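Local atomic coordinates of citrate synthase (Mycobacterium tuberculosis, PDB entry 4TVM), a protein that catalyses the condensation of oxaloacetate with acetyl-CoA and water to give citrate and free CoA, in the Krebs cycle. Residues L91-E96 against G394-W399; A131-V136 against T380-V385; T173-A178 against E198-L203; M224-H229 against F387-L392. One frame throughout, in Å; residues are numbered along the deposited sequence.

Contact 1: residues L91-E96 against G394-W399; sequences LLIYGE and GWIAHW
The carbonyl oxygen of G394, a residue whose N lies 4.2 Å from CD1 of L92, accepts two hydrogen bonds from H398. One is the ordinary helical bond from H398 N. The other comes from the imidazole, H398 ND1 to G394 O at 2.8 Å, and is nearly straight (164°). The two donors arrive from opposite faces of the carbonyl plane, while the oxygen itself lies in the plane of the ring, so the bond sets the rotation of H398 against its own helix.

Between the helices the side chains meet through carbon. The methyl group of A397 rests on the last turn of helix 85-94, CB being 3.6 Å from L92 O and 3.9 Å from I93 CA. Beside it, I93 CD1 approaches I396 CG2 to 3.9 Å; CG1 of I93 stands anti to the carbonyl carbon (chi1 -73°) and its outstretched branch slants across I396. No direct hydrogen bond links the two segments. Instead one water donates to both I93 O and A397 O, at 2.8 Å each, and L92 O receives a bond from R72 NH2.

The small A397 sits where the two backbones come closest, its CA 4.3 Å from that of I93, while water and arginine supply donors to buried carbonyl groups along an otherwise greasy seam.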
loop_
_atom_site.group_PDB
_atom_site.type_symbol
_atom_site.label_atom_id
_atom_site.label_comp_id
_atom_site.label_asym_id
_atom_site.label_seq_id
_atom_site.Cartn_x
_atom_site.Cartn_y
_atom_site.Cartn_z
ATOM N N LEU A 91 5.586 17.244 -17.136
ATOM C CA LEU A 91 4.462 17.099 -18.034
ATOM C C LEU A 91 3.426 16.284 -17.338
ATOM O O LEU A 91 2.288 16.689 -17.238
ATOM C CB LEU A 91 4.902 16.401 -19.334
ATOM C CG LEU A 91 3.871 15.670 -20.206
ATOM C CD1 LEU A 91 3.073 16.669 -21.039
ATOM C CD2 LEU A 91 4.579 14.674 -21.111
ATOM N N LEU A 92 3.819 15.112 -16.857
ATOM C CA LEU A 92 2.861 14.211 -16.295
ATOM C C LEU A 92 2.133 14.839 -15.144
ATOM O O LEU A 92 0.908 14.733 -15.059
ATOM C CB LEU A 92 3.562 13.009 -15.738
ATOM C CG LEU A 92 4.076 11.932 -16.657
ATOM C CD1 LEU A 92 5.046 11.144 -15.806
ATOM C CD2 LEU A 92 2.946 11.063 -17.148
ATOM N N ILE A 93 2.885 15.437 -14.227
ATOM C CA ILE A 93 2.278 16.011 -13.032
ATOM C C ILE A 93 1.353 17.190 -13.332
ATOM O O ILE A 93 0.225 17.185 -12.888
ATOM C CB ILE A 93 3.364 16.410 -12.021
ATOM C CG1 ILE A 93 3.954 15.161 -11.397
ATOM C CG2 ILE A 93 2.836 17.338 -10.944
ATOM C CD1 ILE A 93 5.287 15.406 -10.774
ATOM N N TYR A 94 1.793 18.181 -14.090
ATOM C CA TYR A 94 0.939 19.359 -14.318
ATOM C C TYR A 94 0.217 19.294 -15.644
ATOM O O TYR A 94 -0.549 20.177 -15.976
ATOM C CB TYR A 94 1.751 20.632 -14.261
ATOM C CG TYR A 94 2.602 20.710 -13.041
ATOM C CD1 TYR A 94 2.035 20.986 -11.806
ATOM C CD2 TYR A 94 3.964 20.491 -13.106
ATOM C CE1 TYR A 94 2.811 21.047 -10.674
ATOM C CE2 TYR A 94 4.740 20.530 -11.976
ATOM C CZ TYR A 94 4.158 20.815 -10.774
ATOM O OH TYR A 94 4.929 20.859 -9.662
ATOM N N GLY A 95 0.470 18.260 -16.420
ATOM C CA GLY A 95 -0.337 18.003 -17.595
ATOM C C GLY A 95 0.006 18.766 -18.850
ATOM O O GLY A 95 -0.731 18.683 -19.827
ATOM N N GLU A 96 1.115 19.495 -18.862
ATOM C CA GLU A 96 1.547 20.137 -20.094
ATOM C C GLU A 96 3.043 20.163 -20.156
ATOM O O GLU A 96 3.714 20.038 -19.146
ATOM C CB GLU A 96 1.045 21.582 -20.162
ATOM C CG GLU A 96 -0.460 21.760 -20.052
ATOM C CD GLU A 96 -1.207 21.464 -21.339
ATOM O OE1 GLU A 96 -0.568 21.236 -22.401
ATOM O OE2 GLU A 96 -2.459 21.468 -21.279
ATOM N N GLY A 394 4.748 9.410 -11.968
ATOM C CA GLY A 394 3.431 8.906 -12.315
ATOM C C GLY A 394 2.636 8.702 -11.060
ATOM O O GLY A 394 1.459 9.095 -10.970
ATOM N N TRP A 395 3.268 8.059 -10.088
ATOM C CA TRP A 395 2.663 7.915 -8.772
ATOM C C TRP A 395 2.163 9.237 -8.316
ATOM O O TRP A 395 1.043 9.349 -7.853
ATOM C CB TRP A 395 3.654 7.376 -7.748
ATOM C CG TRP A 395 3.935 5.914 -7.908
ATOM C CD1 TRP A 395 3.191 5.015 -8.568
ATOM C CD2 TRP A 395 5.059 5.206 -7.383
ATOM N NE1 TRP A 395 3.767 3.772 -8.500
ATOM C CE2 TRP A 395 4.929 3.866 -7.787
ATOM C CE3 TRP A 395 6.187 5.587 -6.634
ATOM C CZ2 TRP A 395 5.866 2.901 -7.477
ATOM C CZ3 TRP A 395 7.118 4.611 -6.303
ATOM C CH2 TRP A 395 6.944 3.278 -6.717
ATOM N N ILE A 396 2.980 10.253 -8.465
ATOM C CA ILE A 396 2.637 11.570 -7.937
ATOM C C ILE A 396 1.495 12.222 -8.707
ATOM O O ILE A 396 0.618 12.850 -8.112
ATOM C CB ILE A 396 3.879 12.482 -7.912
ATOM C CG1 ILE A 396 4.843 11.993 -6.842
ATOM C CG2 ILE A 396 3.499 13.916 -7.589
ATOM C CD1 ILE A 396 6.172 12.724 -6.779
ATOM N N ALA A 397 1.527 12.088 -10.034
ATOM C CA ALA A 397 0.567 12.723 -10.919
ATOM C C ALA A 397 -0.829 12.236 -10.649
ATOM O O ALA A 397 -1.774 13.033 -10.676
ATOM C CB ALA A 397 0.943 12.410 -12.350
ATOM N N HIS A 398 -0.949 10.914 -10.439
ATOM C CA HIS A 398 -2.227 10.251 -10.190
ATOM C C HIS A 398 -2.819 10.626 -8.844
ATOM O O HIS A 398 -4.005 10.885 -8.730
ATOM C CB HIS A 398 -2.047 8.728 -10.240
ATOM C CG HIS A 398 -1.961 8.182 -11.625
ATOM N ND1 HIS A 398 -0.780 8.138 -12.334
ATOM C CD2 HIS A 398 -2.904 7.671 -12.443
ATOM C CE1 HIS A 398 -1.000 7.606 -13.522
ATOM N NE2 HIS A 398 -2.282 7.318 -13.615
ATOM N N TRP A 399 -1.985 10.594 -7.818
ATOM C CA TRP A 399 -2.335 11.079 -6.471
ATOM C C TRP A 399 -2.842 12.521 -6.521
ATOM O O TRP A 399 -3.883 12.853 -5.936
ATOM C CB TRP A 399 -1.085 11.011 -5.587
ATOM C CG TRP A 399 -1.302 11.305 -4.140
ATOM C CD1 TRP A 399 -1.396 10.393 -3.115
ATOM C CD2 TRP A 399 -1.429 12.589 -3.543
ATOM N NE1 TRP A 399 -1.589 11.036 -1.933
ATOM C CE2 TRP A 399 -1.615 12.386 -2.165
ATOM C CE3 TRP A 399 -1.413 13.898 -4.043
ATOM C CZ2 TRP A 399 -1.777 13.439 -1.275
ATOM C CZ3 TRP A 399 -1.581 14.944 -3.163
ATOM C CH2 TRP A 399 -1.772 14.703 -1.788
HETATM O O HOH W 1 -1.739 15.665 -11.701
#

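Contact 2: residues A131-V136 against T380-V385; sequences AHPMPV and TRMFTV
P133 fills the buried half of this contact, its ring set against the chain from R381 to V385. CD lies 3.3 Å from R381 O, CG is 3.6 Å from M382 SD, and CB faces V385 CG2. M134 extends the apolar patch: its chain, bent at chi2, brings SD to 3.8 Å from V385 CG2 and close to T384 CB, passing the valine in the opposite direction and the threonine at about a right angle. A178 and S182 of helix 159-182 also pack on P133, and W263 and I259 on M134.

Toward the solvent side the character changes. The exposed R381 keeps its chain extended from CG to NE and lays the guanidinium flat on the H132 imidazole, centres 4.3 Å apart and planes only 10° from parallel. R381 CD makes a CH-pi contact over the middle of the same face, 4.0 Å from the ring centroid, and NE follows above CE1. Q149 of the second subunit also packs on H132.

H132 occupies the N-cap of helix 133-147 and P133 its first turn, where a proline costs no helical hydrogen bond; the contact joins this helix start to that of helix 383-403 in the mainly helical fold of citrate synthase.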
loop_
_atom_site.group_PDB
_atom_site.type_symbol
_atom_site.label_atom_id
_atom_site.label_comp_id
_atom_site.label_asym_id
_atom_site.label_seq_id
_atom_site.Cartn_x
_atom_site.Cartn_y
_atom_site.Cartn_z
ATOM N N ALA A 131 22.614 -4.586 3.585
ATOM C CA ALA A 131 21.211 -4.925 3.433
ATOM C C ALA A 131 20.689 -4.581 2.048
ATOM O O ALA A 131 21.170 -3.650 1.395
ATOM C CB ALA A 131 20.392 -4.208 4.493
ATOM N N HIS A 132 19.680 -5.332 1.620
ATOM C CA HIS A 132 19.167 -5.236 0.258
ATOM C C HIS A 132 18.562 -3.843 0.100
ATOM O O HIS A 132 17.995 -3.318 1.055
ATOM C CB HIS A 132 18.140 -6.329 0.031
ATOM C CG HIS A 132 18.702 -7.713 0.156
ATOM N ND1 HIS A 132 17.967 -8.844 -0.129
ATOM C CD2 HIS A 132 19.934 -8.148 0.515
ATOM C CE1 HIS A 132 18.714 -9.915 0.068
ATOM N NE2 HIS A 132 19.914 -9.520 0.451
ATOM N N PRO A 133 18.720 -3.202 -1.071
ATOM C CA PRO A 133 18.250 -1.818 -1.087
ATOM C C PRO A 133 16.741 -1.666 -1.025
ATOM O O PRO A 133 16.240 -0.709 -0.484
ATOM C CB PRO A 133 18.774 -1.290 -2.429
ATOM C CG PRO A 133 19.900 -2.189 -2.783
ATOM C CD PRO A 133 19.420 -3.532 -2.320
ATOM N N MET A 134 16.007 -2.604 -1.572
ATOM C CA MET A 134 14.587 -2.439 -1.604
ATOM C C MET A 134 13.978 -2.264 -0.219
ATOM O O MET A 134 13.109 -1.440 -0.045
ATOM C CB MET A 134 13.968 -3.602 -2.315
ATOM C CG MET A 134 12.581 -3.285 -2.763
ATOM S SD MET A 134 12.579 -1.860 -3.868
ATOM C CE MET A 134 10.811 -1.578 -3.800
ATOM N N PRO A 135 14.417 -3.050 0.761
ATOM C CA PRO A 135 13.930 -2.865 2.126
ATOM C C PRO A 135 14.263 -1.517 2.742
ATOM O O PRO A 135 13.431 -0.896 3.402
ATOM C CB PRO A 135 14.655 -3.966 2.907
ATOM C CG PRO A 135 14.920 -5.034 1.914
ATOM C CD PRO A 135 14.922 -4.414 0.543
ATOM N N VAL A 136 15.491 -1.092 2.532
ATOM C CA VAL A 136 15.996 0.128 3.099
ATOM C C VAL A 136 15.218 1.311 2.601
ATOM O O VAL A 136 14.877 2.190 3.360
ATOM C CB VAL A 136 17.473 0.337 2.698
ATOM C CG1 VAL A 136 18.028 1.579 3.380
ATOM C CG2 VAL A 136 18.306 -0.882 3.067
ATOM N N THR A 380 21.514 -6.637 -9.514
ATOM C CA THR A 380 20.156 -7.042 -9.760
ATOM C C THR A 380 19.187 -6.508 -8.702
ATOM O O THR A 380 18.035 -6.216 -9.012
ATOM C CB THR A 380 20.065 -8.582 -9.886
ATOM O OG1 THR A 380 20.925 -9.025 -10.950
ATOM C CG2 THR A 380 18.637 -9.016 -10.192
ATOM N N ARG A 381 19.656 -6.361 -7.467
ATOM C CA ARG A 381 18.804 -5.881 -6.377
ATOM C C ARG A 381 18.681 -4.367 -6.346
ATOM O O ARG A 381 18.192 -3.809 -5.372
ATOM C CB ARG A 381 19.313 -6.388 -5.028
ATOM C CG ARG A 381 18.725 -7.739 -4.625
ATOM C CD ARG A 381 19.665 -8.522 -3.730
ATOM N NE ARG A 381 19.302 -9.937 -3.649
ATOM C CZ ARG A 381 20.154 -10.925 -3.369
ATOM N NH1 ARG A 381 21.446 -10.683 -3.146
ATOM N NH2 ARG A 381 19.712 -12.176 -3.321
ATOM N N MET A 382 19.107 -3.682 -7.400
ATOM C CA MET A 382 18.758 -2.278 -7.525
ATOM C C MET A 382 17.642 -2.135 -8.514
ATOM O O MET A 382 17.098 -1.061 -8.621
ATOM C CB MET A 382 19.954 -1.429 -7.975
ATOM C CG MET A 382 20.899 -1.029 -6.848
ATOM S SD MET A 382 20.142 0.068 -5.632
ATOM C CE MET A 382 20.097 1.665 -6.465
ATOM N N PHE A 383 17.293 -3.187 -9.255
ATOM C CA PHE A 383 16.361 -3.023 -10.399
ATOM C C PHE A 383 15.001 -2.502 -10.021
ATOM O O PHE A 383 14.412 -1.654 -10.737
ATOM C CB PHE A 383 16.163 -4.339 -11.131
ATOM C CG PHE A 383 17.359 -4.781 -11.954
ATOM C CD1 PHE A 383 18.608 -4.160 -11.854
ATOM C CD2 PHE A 383 17.237 -5.837 -12.812
ATOM C CE1 PHE A 383 19.692 -4.615 -12.593
ATOM C CE2 PHE A 383 18.316 -6.282 -13.572
ATOM C CZ PHE A 383 19.542 -5.672 -13.459
ATOM N N THR A 384 14.460 -3.016 -8.915
ATOM C CA THR A 384 13.138 -2.576 -8.507
ATOM C C THR A 384 13.186 -1.148 -7.986
ATOM O O THR A 384 12.192 -0.421 -8.106
ATOM C CB THR A 384 12.550 -3.481 -7.448
ATOM O OG1 THR A 384 12.839 -4.819 -7.808
ATOM C CG2 THR A 384 11.014 -3.292 -7.353
ATOM N N VAL A 385 14.329 -0.769 -7.395
ATOM C CA VAL A 385 14.514 0.579 -6.914
ATOM C C VAL A 385 14.556 1.550 -8.114
ATOM O O VAL A 385 13.976 2.644 -8.080
ATOM C CB VAL A 385 15.824 0.728 -6.118
ATOM C CG1 VAL A 385 16.106 2.203 -5.848
ATOM C CG2 VAL A 385 15.782 -0.077 -4.822
#

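Contact 3: residues T173-A178 against E198-L203; sequences TIAAYA and ENFLRL
A176 presents its methyl group to the neighbouring helix between two side chains of unlike shape, F200 and L203. The phenyl ring comes in by its edge: A176 N lies near the ring plane, 4.0 Å from F200 CE1, and A176 CB is at about the same distance from that carbon. This approach follows from the first torsion of F200, with CG anti to the backbone N (chi1 162°), which swings the ring toward the other helix. A175 CB lies farther off, obliquely to the ring.

L203 points directly at A176, CB toward CB, and then forks. Its CD1 branch reaches the backbone at T173, 3.9 Å from T173 CA, whereas CD2 ends at the edge of the Y177 ring, 4.2 Å from CE1. One face of that same ring is covered by T173 CG2 from a turn earlier. The two hydroxyls are held by other parts of the chain, T173 OG1 by T114 O and Y177 OH by L188 O.

The short segments run nearly parallel, with axes 8.9 Å apart and crossing at -22°. Helix 383-403 packs on F200 and A175 through L389, helix 133-147 lies along I174 and A178, and helix 216-229 packs on F200 and L201.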
loop_
_atom_site.group_PDB
_atom_site.type_symbol
_atom_site.label_atom_id
_atom_site.label_comp_id
_atom_site.label_asym_id
_atom_site.label_seq_id
_atom_site.Cartn_x
_atom_site.Cartn_y
_atom_site.Cartn_z
ATOM N N THR A 173 18.407 10.372 -4.194
ATOM C CA THR A 173 19.407 10.397 -3.149
ATOM C C THR A 173 19.296 9.216 -2.214
ATOM O O THR A 173 20.294 8.623 -1.864
ATOM C CB THR A 173 19.215 11.639 -2.317
ATOM O OG1 THR A 173 19.243 12.775 -3.196
ATOM C CG2 THR A 173 20.298 11.770 -1.288
ATOM N N ILE A 174 18.068 8.884 -1.833
ATOM C CA ILE A 174 17.793 7.754 -0.961
ATOM C C ILE A 174 18.139 6.422 -1.593
ATOM O O ILE A 174 18.613 5.531 -0.918
ATOM C CB ILE A 174 16.286 7.721 -0.630
ATOM C CG1 ILE A 174 15.917 8.920 0.220
ATOM C CG2 ILE A 174 15.890 6.465 0.157
ATOM C CD1 ILE A 174 14.434 9.046 0.417
ATOM N N ALA A 175 17.815 6.260 -2.877
ATOM C CA ALA A 175 18.103 5.018 -3.572
ATOM C C ALA A 175 19.612 4.863 -3.749
ATOM O O ALA A 175 20.144 3.758 -3.645
ATOM C CB ALA A 175 17.419 5.024 -4.911
ATOM N N ALA A 176 20.308 5.959 -4.025
ATOM C CA ALA A 176 21.756 5.886 -4.129
ATOM C C ALA A 176 22.359 5.530 -2.780
ATOM O O ALA A 176 23.335 4.787 -2.747
ATOM C CB ALA A 176 22.338 7.203 -4.616
ATOM N N TYR A 177 21.805 6.047 -1.677
ATOM C CA TYR A 177 22.351 5.685 -0.371
ATOM C C TYR A 177 22.082 4.246 0.006
ATOM O O TYR A 177 22.888 3.619 0.667
ATOM C CB TYR A 177 21.830 6.601 0.716
ATOM C CG TYR A 177 22.436 7.966 0.672
ATOM C CD1 TYR A 177 23.214 8.388 -0.412
ATOM C CD2 TYR A 177 22.235 8.844 1.705
ATOM C CE1 TYR A 177 23.759 9.644 -0.441
ATOM C CE2 TYR A 177 22.789 10.100 1.682
ATOM C CZ TYR A 177 23.545 10.487 0.607
ATOM O OH TYR A 177 24.069 11.740 0.604
ATOM N N ALA A 178 20.943 3.724 -0.409
ATOM C CA ALA A 178 20.605 2.350 -0.108
ATOM C C ALA A 178 21.558 1.428 -0.848
ATOM O O ALA A 178 21.915 0.378 -0.353
ATOM C CB ALA A 178 19.169 2.084 -0.496
ATOM N N GLU A 198 22.416 12.653 -13.638
ATOM C CA GLU A 198 23.871 12.498 -13.653
ATOM C C GLU A 198 24.373 12.504 -12.215
ATOM O O GLU A 198 25.291 11.781 -11.848
ATOM C CB GLU A 198 24.533 13.620 -14.493
ATOM C CG GLU A 198 26.045 13.515 -14.639
ATOM C CD GLU A 198 26.633 14.574 -15.566
ATOM O OE1 GLU A 198 25.878 15.493 -16.000
ATOM O OE2 GLU A 198 27.859 14.472 -15.854
ATOM N N ASN A 199 23.756 13.324 -11.390
ATOM C CA ASN A 199 24.136 13.385 -10.010
ATOM C C ASN A 199 23.710 12.096 -9.287
ATOM O O ASN A 199 24.366 11.651 -8.344
ATOM C CB ASN A 199 23.465 14.571 -9.370
ATOM C CG ASN A 199 23.763 14.658 -7.927
ATOM O OD1 ASN A 199 24.907 14.853 -7.556
ATOM N ND2 ASN A 199 22.741 14.485 -7.085
ATOM N N PHE A 200 22.599 11.504 -9.718
ATOM C CA PHE A 200 22.185 10.237 -9.150
ATOM C C PHE A 200 23.246 9.186 -9.403
ATOM O O PHE A 200 23.553 8.384 -8.529
ATOM C CB PHE A 200 20.835 9.777 -9.698
ATOM C CG PHE A 200 20.582 8.309 -9.485
ATOM C CD1 PHE A 200 20.393 7.798 -8.198
ATOM C CD2 PHE A 200 20.561 7.427 -10.556
ATOM C CE1 PHE A 200 20.190 6.449 -7.996
ATOM C CE2 PHE A 200 20.347 6.078 -10.353
ATOM C CZ PHE A 200 20.170 5.581 -9.074
ATOM N N LEU A 201 23.809 9.196 -10.602
ATOM C CA LEU A 201 24.826 8.217 -10.981
ATOM C C LEU A 201 26.127 8.362 -10.198
ATOM O O LEU A 201 26.822 7.383 -9.950
ATOM C CB LEU A 201 25.104 8.306 -12.478
ATOM C CG LEU A 201 24.187 7.488 -13.401
ATOM C CD1 LEU A 201 24.281 7.976 -14.844
ATOM C CD2 LEU A 201 24.584 6.022 -13.342
ATOM N N ARG A 202 26.483 9.575 -9.837
ATOM C CA ARG A 202 27.659 9.812 -8.984
ATOM C C ARG A 202 27.434 9.298 -7.580
ATOM O O ARG A 202 28.347 8.762 -6.947
ATOM C CB ARG A 202 27.947 11.308 -8.866
ATOM C CG ARG A 202 29.345 11.638 -8.360
ATOM C CD ARG A 202 29.551 13.132 -8.146
ATOM N NE ARG A 202 30.545 13.427 -7.107
ATOM C CZ ARG A 202 30.259 13.875 -5.876
ATOM N NH1 ARG A 202 28.994 14.048 -5.479
ATOM N NH2 ARG A 202 31.243 14.127 -5.016
ATOM N N LEU A 203 26.216 9.528 -7.074
ATOM C CA LEU A 203 25.877 9.169 -5.708
ATOM C C LEU A 203 25.930 7.668 -5.596
ATOM O O LEU A 203 26.252 7.132 -4.547
ATOM C CB LEU A 203 24.490 9.614 -5.376
ATOM C CG LEU A 203 24.266 11.082 -5.114
ATOM C CD1 LEU A 203 22.782 11.279 -4.794
ATOM C CD2 LEU A 203 25.113 11.525 -3.963
#

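Contact 4: residues M224-H229 against F387-L392; sequences MLFILH and FALGRL. With OAA (oxaloacetate ion), chain B.
The oxaloacetate pocket of citrate synthase takes H229, F387 and R391 from this helix crossing. R391 joins protein and ligand: NE donates to H229 O at 3.1 Å, tilted out of both the carbonyl and guanidinium planes, and NH2 donates to the keto oxygen O3 of oxaloacetate at 3.0 Å, almost straight (165°). The side chain leaves with CG anti to the backbone N (chi1 -179°) and then bends at chi2 and chi3, which brings the guanidinium face under the rim of F387, CE1 lying 3.8 Å above its plane over the centre. O3 in turn lies in plane at the phenyl edge, 3.4 Å from F387 CZ.

H229 approaches F387 from another side, ND1 standing over a ring face 4.0 Å from CE2, with the two rings oblique. The imidazole edge is turned to carboxylate oxygen O2 of the ligand, H229 CE1 being 3.6 Å from it. H232, N235, H267, R318 and D366 complete the pocket, D366 being one of the probable active-site residues.

Behind these groups, the segments 224-229 and 387-392 cross at -68°, their axes 7.8 Å apart at closest approach. G390 occupies the crossing point; lacking a side chain, it lets its CA lie 3.9 Å from F226 CD1. The F226 ring continues past the glycine to L389 CB, and F85 meets it from outside the pair.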
loop_
_atom_site.group_PDB
_atom_site.type_symbol
_atom_site.label_atom_id
_atom_site.label_comp_id
_atom_site.label_asym_id
_atom_site.label_seq_id
_atom_site.Cartn_x
_atom_site.Cartn_y
_atom_site.Cartn_z
ATOM N N MET A 224 16.647 8.336 -20.502
ATOM C CA MET A 224 15.620 7.809 -21.385
ATOM C C MET A 224 14.818 6.723 -20.691
ATOM O O MET A 224 13.591 6.736 -20.717
ATOM C CB MET A 224 16.252 7.255 -22.655
ATOM C CG MET A 224 15.245 6.920 -23.731
ATOM S SD MET A 224 16.004 6.513 -25.322
ATOM C CE MET A 224 16.127 4.732 -25.186
ATOM N N LEU A 225 15.512 5.783 -20.058
ATOM C CA LEU A 225 14.839 4.644 -19.450
ATOM C C LEU A 225 13.816 5.014 -18.342
ATOM O O LEU A 225 12.828 4.301 -18.127
ATOM C CB LEU A 225 15.878 3.672 -18.902
ATOM C CG LEU A 225 16.115 2.431 -19.754
ATOM C CD1 LEU A 225 17.404 1.755 -19.329
ATOM C CD2 LEU A 225 14.933 1.494 -19.601
ATOM N N PHE A 226 14.061 6.108 -17.627
ATOM C CA PHE A 226 13.084 6.613 -16.695
ATOM C C PHE A 226 11.896 7.236 -17.405
ATOM O O PHE A 226 10.792 7.197 -16.899
ATOM C CB PHE A 226 13.707 7.639 -15.763
ATOM C CG PHE A 226 14.734 7.080 -14.819
ATOM C CD1 PHE A 226 14.732 5.744 -14.446
ATOM C CD2 PHE A 226 15.672 7.924 -14.259
ATOM C CE1 PHE A 226 15.668 5.258 -13.558
ATOM C CE2 PHE A 226 16.607 7.455 -13.366
ATOM C CZ PHE A 226 16.601 6.119 -13.006
ATOM N N ILE A 227 12.089 7.787 -18.591
ATOM C CA ILE A 227 10.948 8.261 -19.388
ATOM C C ILE A 227 10.074 7.075 -19.765
ATOM O O ILE A 227 8.827 7.109 -19.622
ATOM C CB ILE A 227 11.377 9.005 -20.667
ATOM C CG1 ILE A 227 12.349 10.139 -20.314
ATOM C CG2 ILE A 227 10.155 9.555 -21.396
ATOM C CD1 ILE A 227 12.868 10.947 -21.487
ATOM N N LEU A 228 10.714 5.995 -20.193
ATOM C CA LEU A 228 9.965 4.789 -20.593
ATOM C C LEU A 228 9.170 4.209 -19.469
ATOM O O LEU A 228 8.116 3.627 -19.707
ATOM C CB LEU A 228 10.877 3.743 -21.199
ATOM C CG LEU A 228 11.346 4.143 -22.609
ATOM C CD1 LEU A 228 12.781 3.719 -22.886
ATOM C CD2 LEU A 228 10.412 3.603 -23.680
ATOM N N HIS A 229 9.649 4.389 -18.234
ATOM C CA HIS A 229 8.984 3.815 -17.040
ATOM C C HIS A 229 8.266 4.838 -16.183
ATOM O O HIS A 229 7.704 4.486 -15.153
ATOM C CB HIS A 229 10.004 3.090 -16.182
ATOM C CG HIS A 229 10.459 1.785 -16.751
ATOM N ND1 HIS A 229 9.772 0.605 -16.545
ATOM C CD2 HIS A 229 11.545 1.464 -17.497
ATOM C CE1 HIS A 229 10.411 -0.384 -17.146
ATOM N NE2 HIS A 229 11.487 0.112 -17.737
ATOM N N PHE A 387 13.204 1.028 -10.872
ATOM C CA PHE A 387 11.822 1.095 -11.328
ATOM C C PHE A 387 11.039 2.187 -10.624
ATOM O O PHE A 387 10.367 2.982 -11.285
ATOM C CB PHE A 387 11.150 -0.235 -11.120
ATOM C CG PHE A 387 9.826 -0.336 -11.788
ATOM C CD1 PHE A 387 8.796 0.535 -11.452
ATOM C CD2 PHE A 387 9.586 -1.306 -12.745
ATOM C CE1 PHE A 387 7.571 0.446 -12.078
ATOM C CE2 PHE A 387 8.358 -1.390 -13.369
ATOM C CZ PHE A 387 7.355 -0.512 -13.049
ATOM N N ALA A 388 11.137 2.252 -9.283
ATOM C CA ALA A 388 10.392 3.264 -8.492
ATOM C C ALA A 388 10.814 4.705 -8.778
ATOM O O ALA A 388 9.974 5.641 -8.850
ATOM C CB ALA A 388 10.565 2.979 -7.025
ATOM N N LEU A 389 12.125 4.900 -8.906
ATOM C CA LEU A 389 12.663 6.223 -9.260
ATOM C C LEU A 389 12.007 6.760 -10.513
ATOM O O LEU A 389 11.711 7.947 -10.587
ATOM C CB LEU A 389 14.160 6.149 -9.527
ATOM C CG LEU A 389 15.009 5.938 -8.306
ATOM C CD1 LEU A 389 16.458 6.091 -8.692
ATOM C CD2 LEU A 389 14.623 6.874 -7.137
ATOM N N GLY A 390 11.830 5.892 -11.511
ATOM C CA GLY A 390 11.261 6.290 -12.802
ATOM C C GLY A 390 9.779 6.486 -12.693
ATOM O O GLY A 390 9.233 7.441 -13.218
ATOM N N ARG A 391 9.117 5.586 -11.986
ATOM C CA ARG A 391 7.672 5.672 -11.823
ATOM C C ARG A 391 7.193 6.788 -10.892
ATOM O O ARG A 391 6.008 7.184 -10.939
ATOM C CB ARG A 391 7.144 4.336 -11.319
ATOM C CG ARG A 391 5.654 4.302 -11.129
ATOM C CD ARG A 391 4.906 4.736 -12.373
ATOM N NE ARG A 391 5.203 3.855 -13.503
ATOM C CZ ARG A 391 4.734 2.611 -13.655
ATOM N NH1 ARG A 391 3.951 2.043 -12.737
ATOM N NH2 ARG A 391 5.084 1.908 -14.721
ATOM N N LEU A 392 8.087 7.295 -10.047
ATOM C CA LEU A 392 7.688 8.288 -9.049
ATOM C C LEU A 392 6.814 9.421 -9.593
ATOM O O LEU A 392 5.827 9.798 -8.973
ATOM C CB LEU A 392 8.926 8.839 -8.372
ATOM C CG LEU A 392 8.770 9.926 -7.316
ATOM C CD1 LEU A 392 7.963 9.456 -6.118
ATOM C CD2 LEU A 392 10.160 10.382 -6.877
HETATM O O1 OAA B . 6.066 -0.520 -16.499
HETATM O O2 OAA B . 7.376 -2.309 -16.609
HETATM O O4 OAA B . 2.045 -2.964 -16.275
HETATM O O5 OAA B . 1.994 -1.205 -14.969
HETATM O O3 OAA B . 4.422 -1.017 -14.756
HETATM C C1 OAA B . 6.245 -1.764 -16.512
HETATM C C2 OAA B . 5.013 -2.621 -16.414
HETATM C C3 OAA B . 4.043 -1.872 -15.535
HETATM C C4 OAA B . 2.609 -2.074 -15.592
#

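Overall arrangement
From the N terminus, helix 85-94 opens contact 1, whose partner in the second half of helix 383-403 comes last, so the other three contacts nest inside its loop. Residues 131-136 open contact 2. Contact 3 then closes a short loop between helices 159-182 and 196-205, wholly inside contact 2. Residues 224-229 open contact 4 before 380-385 close contact 2, and 387-392 close contact 4, so contacts 2 and 4 cross, while 3 and 4 follow in series. Helix 383-403 serves contacts 2, 4 and 1 in turn. Packing of V385 on A175, F200 on L389 and W395 on A388 ties neighbouring contacts around this central helix.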